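Local coordinates for putative oxidoreductase molybdopterin-binding subunit (Sulfolobus tokodaii, PDB 4ZOH), which probably serves as the large molybdenum-cofactor subunit of an aldehyde oxidase or xanthine dehydrogenase-type enzyme, carrying the pterin cytosine dinucleotide, at residues D403-T415 with I676-C689. Numbering follows the deposited sequence.
Sequences DGCVGVSSYIEIT and IAATPTIINAVEQC
The carbonyl oxygen of Ala677 is gripped from within its own helix by Thr681, through N and OG1, and from the strand by Ser409, whose OG adds a weak bond. OG1 of Thr681 donates at 2.8 Å to Ala677 O from above the carbonyl plane. Pro680, whose N bonds nothing in the turn before, kinks the helix here; its ring CG packs against Ser409 OG. The chi1 of Ser409, 74°, sets its hydroxyl between backbone N and carbonyl carbon, 2.8 Å from Thr681 OG1. Asn684 ND2 reaches Val408 O at 2.9 Å, nearly in line with the C=O and close to the Asn684 amide plane; Arg345 bonds Asn684 OD1. Between Asn684 and the Cys405-Cys689 disulfide (chi3 83°), Gly407, having no side chain, lets the backbones almost touch, its CA 3.3 Å from Ala685 N. At the other end Ile676 CD1 lies 3.2 Å from CD of Glu413, which is near the molybdenum cofactor and salt-bridged to Arg336. Ala677 CB meets Tyr411 CD2 obliquely at 3.6 Å. Strand 405-412, outermost in its sheet within this chain, thus runs roughly antiparallel to helix 673-688, with side chains binding backbone carbonyls of both.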
loop_
_atom_site.group_PDB
_atom_site.type_symbol
_atom_site.label_atom_id
_atom_site.label_comp_id
_atom_site.label_asym_id
_atom_site.label_seq_id
_atom_site.Cartn_x
_atom_site.Cartn_y
_atom_site.Cartn_z
ATOM N N ASP A 403 2.833 31.406 -47.370
ATOM C CA ASP A 403 2.138 32.614 -46.896
ATOM C C ASP A 403 2.261 32.709 -45.335
ATOM O O ASP A 403 1.886 31.769 -44.606
ATOM C CB ASP A 403 0.678 32.543 -47.362
ATOM C CG ASP A 403 -0.238 33.483 -46.618
ATOM O OD1 ASP A 403 0.096 34.678 -46.477
ATOM O OD2 ASP A 403 -1.341 33.038 -46.206
ATOM N N GLY A 404 2.786 33.831 -44.853
ATOM C CA GLY A 404 3.064 34.057 -43.423
ATOM C C GLY A 404 4.481 34.592 -43.219
ATOM O O GLY A 404 5.204 34.892 -44.189
ATOM N N CYS A 405 4.905 34.680 -41.964
ATOM C CA CYS A 405 6.227 35.242 -41.644
ATOM C C CYS A 405 7.123 34.211 -41.066
ATOM O O CYS A 405 6.690 33.354 -40.299
ATOM C CB CYS A 405 6.022 36.329 -40.629
ATOM S SG CYS A 405 5.115 37.648 -41.411
ATOM N N VAL A 406 8.380 34.259 -41.462
ATOM C CA VAL A 406 9.317 33.251 -41.021
ATOM C C VAL A 406 10.195 33.766 -39.872
ATOM O O VAL A 406 10.568 34.937 -39.880
ATOM C CB VAL A 406 10.170 32.762 -42.169
ATOM C CG1 VAL A 406 11.071 31.603 -41.704
ATOM C CG2 VAL A 406 9.256 32.326 -43.345
ATOM N N GLY A 407 10.506 32.889 -38.901
ATOM C CA GLY A 407 11.498 33.199 -37.892
ATOM C C GLY A 407 12.356 32.022 -37.786
ATOM O O GLY A 407 11.897 30.869 -37.976
ATOM N N VAL A 408 13.634 32.284 -37.562
ATOM C CA VAL A 408 14.560 31.188 -37.308
ATOM C C VAL A 408 15.341 31.460 -36.030
ATOM O O VAL A 408 15.418 32.634 -35.605
ATOM C CB VAL A 408 15.472 30.896 -38.522
ATOM C CG1 VAL A 408 14.750 31.291 -39.811
ATOM C CG2 VAL A 408 16.805 31.584 -38.483
ATOM N N SER A 409 15.927 30.401 -35.447
ATOM C CA SER A 409 16.957 30.597 -34.447
ATOM C C SER A 409 17.810 29.354 -34.422
ATOM O O SER A 409 17.409 28.247 -34.829
ATOM C CB SER A 409 16.370 30.993 -33.032
ATOM O OG SER A 409 15.792 29.849 -32.432
ATOM N N SER A 410 19.025 29.547 -33.981
ATOM C CA SER A 410 19.924 28.467 -33.882
ATOM C C SER A 410 20.341 28.363 -32.393
ATOM O O SER A 410 20.388 29.387 -31.699
ATOM C CB SER A 410 21.086 28.806 -34.730
ATOM O OG SER A 410 21.788 27.626 -34.846
ATOM N N TYR A 411 20.559 27.153 -31.890
ATOM C CA TYR A 411 20.829 27.025 -30.489
ATOM C C TYR A 411 22.005 26.107 -30.352
ATOM O O TYR A 411 22.306 25.289 -31.241
ATOM C CB TYR A 411 19.565 26.497 -29.708
ATOM C CG TYR A 411 19.346 25.029 -29.892
ATOM C CD1 TYR A 411 19.975 24.111 -29.061
ATOM C CD2 TYR A 411 18.563 24.525 -31.008
ATOM C CE1 TYR A 411 19.832 22.730 -29.271
ATOM C CE2 TYR A 411 18.382 23.151 -31.200
ATOM C CZ TYR A 411 18.999 22.267 -30.336
ATOM O OH TYR A 411 18.886 20.912 -30.522
ATOM N N ILE A 412 22.678 26.244 -29.221
ATOM C CA ILE A 412 23.600 25.201 -28.744
ATOM C C ILE A 412 23.279 25.053 -27.235
ATOM O O ILE A 412 22.615 25.931 -26.703
ATOM C CB ILE A 412 25.063 25.552 -29.059
ATOM C CG1 ILE A 412 25.944 24.346 -28.775
ATOM C CG2 ILE A 412 25.488 26.892 -28.436
ATOM C CD1 ILE A 412 27.128 24.130 -29.691
ATOM N N GLU A 413 23.687 23.956 -26.579
ATOM C CA GLU A 413 23.035 23.553 -25.375
ATOM C C GLU A 413 23.996 22.687 -24.612
ATOM O O GLU A 413 24.936 22.159 -25.222
ATOM C CB GLU A 413 21.654 22.884 -25.737
ATOM C CG GLU A 413 21.077 21.726 -24.912
ATOM C CD GLU A 413 20.578 22.135 -23.526
ATOM O OE1 GLU A 413 21.059 23.213 -22.994
ATOM O OE2 GLU A 413 19.723 21.374 -22.959
ATOM N N ILE A 414 23.797 22.567 -23.279
ATOM C CA ILE A 414 24.710 21.768 -22.421
ATOM C C ILE A 414 23.901 20.680 -21.745
ATOM O O ILE A 414 22.856 20.953 -21.233
ATOM C CB ILE A 414 25.519 22.652 -21.416
ATOM C CG1 ILE A 414 24.638 23.782 -20.841
ATOM C CG2 ILE A 414 26.735 23.262 -22.139
ATOM C CD1 ILE A 414 25.233 24.589 -19.658
ATOM N N THR A 415 24.396 19.449 -21.732
ATOM C CA THR A 415 23.558 18.347 -21.244
ATOM C C THR A 415 24.461 17.310 -20.646
ATOM O O THR A 415 25.679 17.387 -20.846
ATOM C CB THR A 415 22.794 17.638 -22.424
ATOM O OG1 THR A 415 23.723 16.823 -23.153
ATOM C CG2 THR A 415 22.034 18.637 -23.332
ATOM N N ILE A 676 14.381 25.314 -25.433
ATOM C CA ILE A 676 15.410 26.342 -25.632
ATOM C C ILE A 676 15.172 27.048 -27.016
ATOM O O ILE A 676 15.023 28.257 -27.072
ATOM C CB ILE A 676 16.798 25.738 -25.588
ATOM C CG1 ILE A 676 17.118 25.199 -24.181
ATOM C CG2 ILE A 676 17.898 26.699 -26.175
ATOM C CD1 ILE A 676 18.350 24.318 -24.181
ATOM N N ALA A 677 15.088 26.256 -28.101
ATOM C CA ALA A 677 14.920 26.792 -29.468
ATOM C C ALA A 677 13.631 27.478 -29.778
ATOM O O ALA A 677 13.657 28.451 -30.492
ATOM C CB ALA A 677 15.245 25.734 -30.533
ATOM N N ALA A 678 12.494 27.025 -29.245
ATOM C CA ALA A 678 11.193 27.471 -29.791
ATOM C C ALA A 678 10.841 28.899 -29.482
ATOM O O ALA A 678 10.217 29.605 -30.331
ATOM C CB ALA A 678 10.029 26.510 -29.411
ATOM N N THR A 679 11.219 29.350 -28.265
ATOM C CA THR A 679 10.865 30.700 -27.848
ATOM C C THR A 679 11.414 31.769 -28.785
ATOM O O THR A 679 10.646 32.549 -29.348
ATOM C CB THR A 679 11.296 30.965 -26.370
ATOM O OG1 THR A 679 10.680 29.965 -25.569
ATOM C CG2 THR A 679 10.759 32.279 -25.853
ATOM N N PRO A 680 12.722 31.861 -28.941
ATOM C CA PRO A 680 13.139 32.925 -29.883
ATOM C C PRO A 680 12.741 32.597 -31.384
ATOM O O PRO A 680 12.593 33.526 -32.180
ATOM C CB PRO A 680 14.672 32.829 -29.839
ATOM C CG PRO A 680 14.976 31.429 -29.475
ATOM C CD PRO A 680 13.885 31.081 -28.433
ATOM N N THR A 681 12.662 31.308 -31.756
ATOM C CA THR A 681 12.149 30.970 -33.125
ATOM C C THR A 681 10.835 31.657 -33.377
ATOM O O THR A 681 10.675 32.401 -34.373
ATOM C CB THR A 681 11.988 29.467 -33.363
ATOM O OG1 THR A 681 13.274 28.878 -33.218
ATOM C CG2 THR A 681 11.554 29.181 -34.888
ATOM N N ILE A 682 9.937 31.495 -32.421
ATOM C CA ILE A 682 8.559 32.007 -32.532
ATOM C C ILE A 682 8.516 33.544 -32.426
ATOM O O ILE A 682 7.766 34.223 -33.169
ATOM C CB ILE A 682 7.587 31.330 -31.515
ATOM C CG1 ILE A 682 7.362 29.806 -31.831
ATOM C CG2 ILE A 682 6.312 32.134 -31.453
ATOM C CD1 ILE A 682 6.709 29.584 -33.173
ATOM N N ILE A 683 9.268 34.088 -31.451
ATOM C CA ILE A 683 9.349 35.528 -31.338
ATOM C C ILE A 683 9.977 36.141 -32.648
ATOM O O ILE A 683 9.495 37.161 -33.106
ATOM C CB ILE A 683 10.111 36.037 -30.066
ATOM C CG1 ILE A 683 9.409 35.559 -28.756
ATOM C CG2 ILE A 683 10.150 37.595 -30.165
ATOM C CD1 ILE A 683 8.002 36.192 -28.565
ATOM N N ASN A 684 11.025 35.542 -33.188
ATOM C CA ASN A 684 11.622 36.095 -34.419
ATOM C C ASN A 684 10.588 36.124 -35.549
ATOM O O ASN A 684 10.405 37.172 -36.204
ATOM C CB ASN A 684 12.890 35.342 -34.802
ATOM C CG ASN A 684 14.049 35.678 -33.876
ATOM O OD1 ASN A 684 13.866 36.522 -33.002
ATOM N ND2 ASN A 684 15.245 35.005 -34.030
ATOM N N ALA A 685 9.839 35.016 -35.672
ATOM C CA ALA A 685 8.716 34.909 -36.621
ATOM C C ALA A 685 7.727 36.009 -36.446
ATOM O O ALA A 685 7.424 36.691 -37.457
ATOM C CB ALA A 685 8.035 33.549 -36.613
ATOM N N VAL A 686 7.237 36.227 -35.220
ATOM C CA VAL A 686 6.182 37.214 -35.010
ATOM C C VAL A 686 6.715 38.615 -35.330
ATOM O O VAL A 686 5.966 39.518 -35.765
ATOM C CB VAL A 686 5.639 37.209 -33.585
ATOM C CG1 VAL A 686 4.557 38.286 -33.372
ATOM C CG2 VAL A 686 4.983 35.872 -33.259
ATOM N N GLU A 687 8.016 38.794 -35.071
ATOM C CA GLU A 687 8.594 40.104 -35.191
ATOM C C GLU A 687 8.625 40.477 -36.664
ATOM O O GLU A 687 8.284 41.608 -36.986
ATOM C CB GLU A 687 10.004 40.136 -34.616
ATOM C CG GLU A 687 10.644 41.510 -34.710
ATOM C CD GLU A 687 11.958 41.590 -33.935
ATOM O OE1 GLU A 687 12.898 40.830 -34.243
ATOM O OE2 GLU A 687 12.011 42.385 -32.989
ATOM N N GLN A 688 9.030 39.521 -37.520
ATOM C CA GLN A 688 8.932 39.642 -38.986
ATOM C C GLN A 688 7.567 40.087 -39.439
ATOM O O GLN A 688 7.499 40.949 -40.273
ATOM C CB GLN A 688 9.390 38.386 -39.704
ATOM C CG GLN A 688 10.862 38.125 -39.528
ATOM C CD GLN A 688 11.634 39.334 -39.958
ATOM O OE1 GLN A 688 11.581 39.733 -41.145
ATOM N NE2 GLN A 688 12.301 39.995 -38.987
ATOM N N CYS A 689 6.484 39.576 -38.847
ATOM C CA CYS A 689 5.111 40.051 -39.168
ATOM C C CYS A 689 4.708 41.426 -38.637
ATOM O O CYS A 689 3.668 41.906 -39.009
ATOM C CB CYS A 689 3.992 38.960 -38.865
ATOM S SG CYS A 689 3.507 37.889 -40.292
#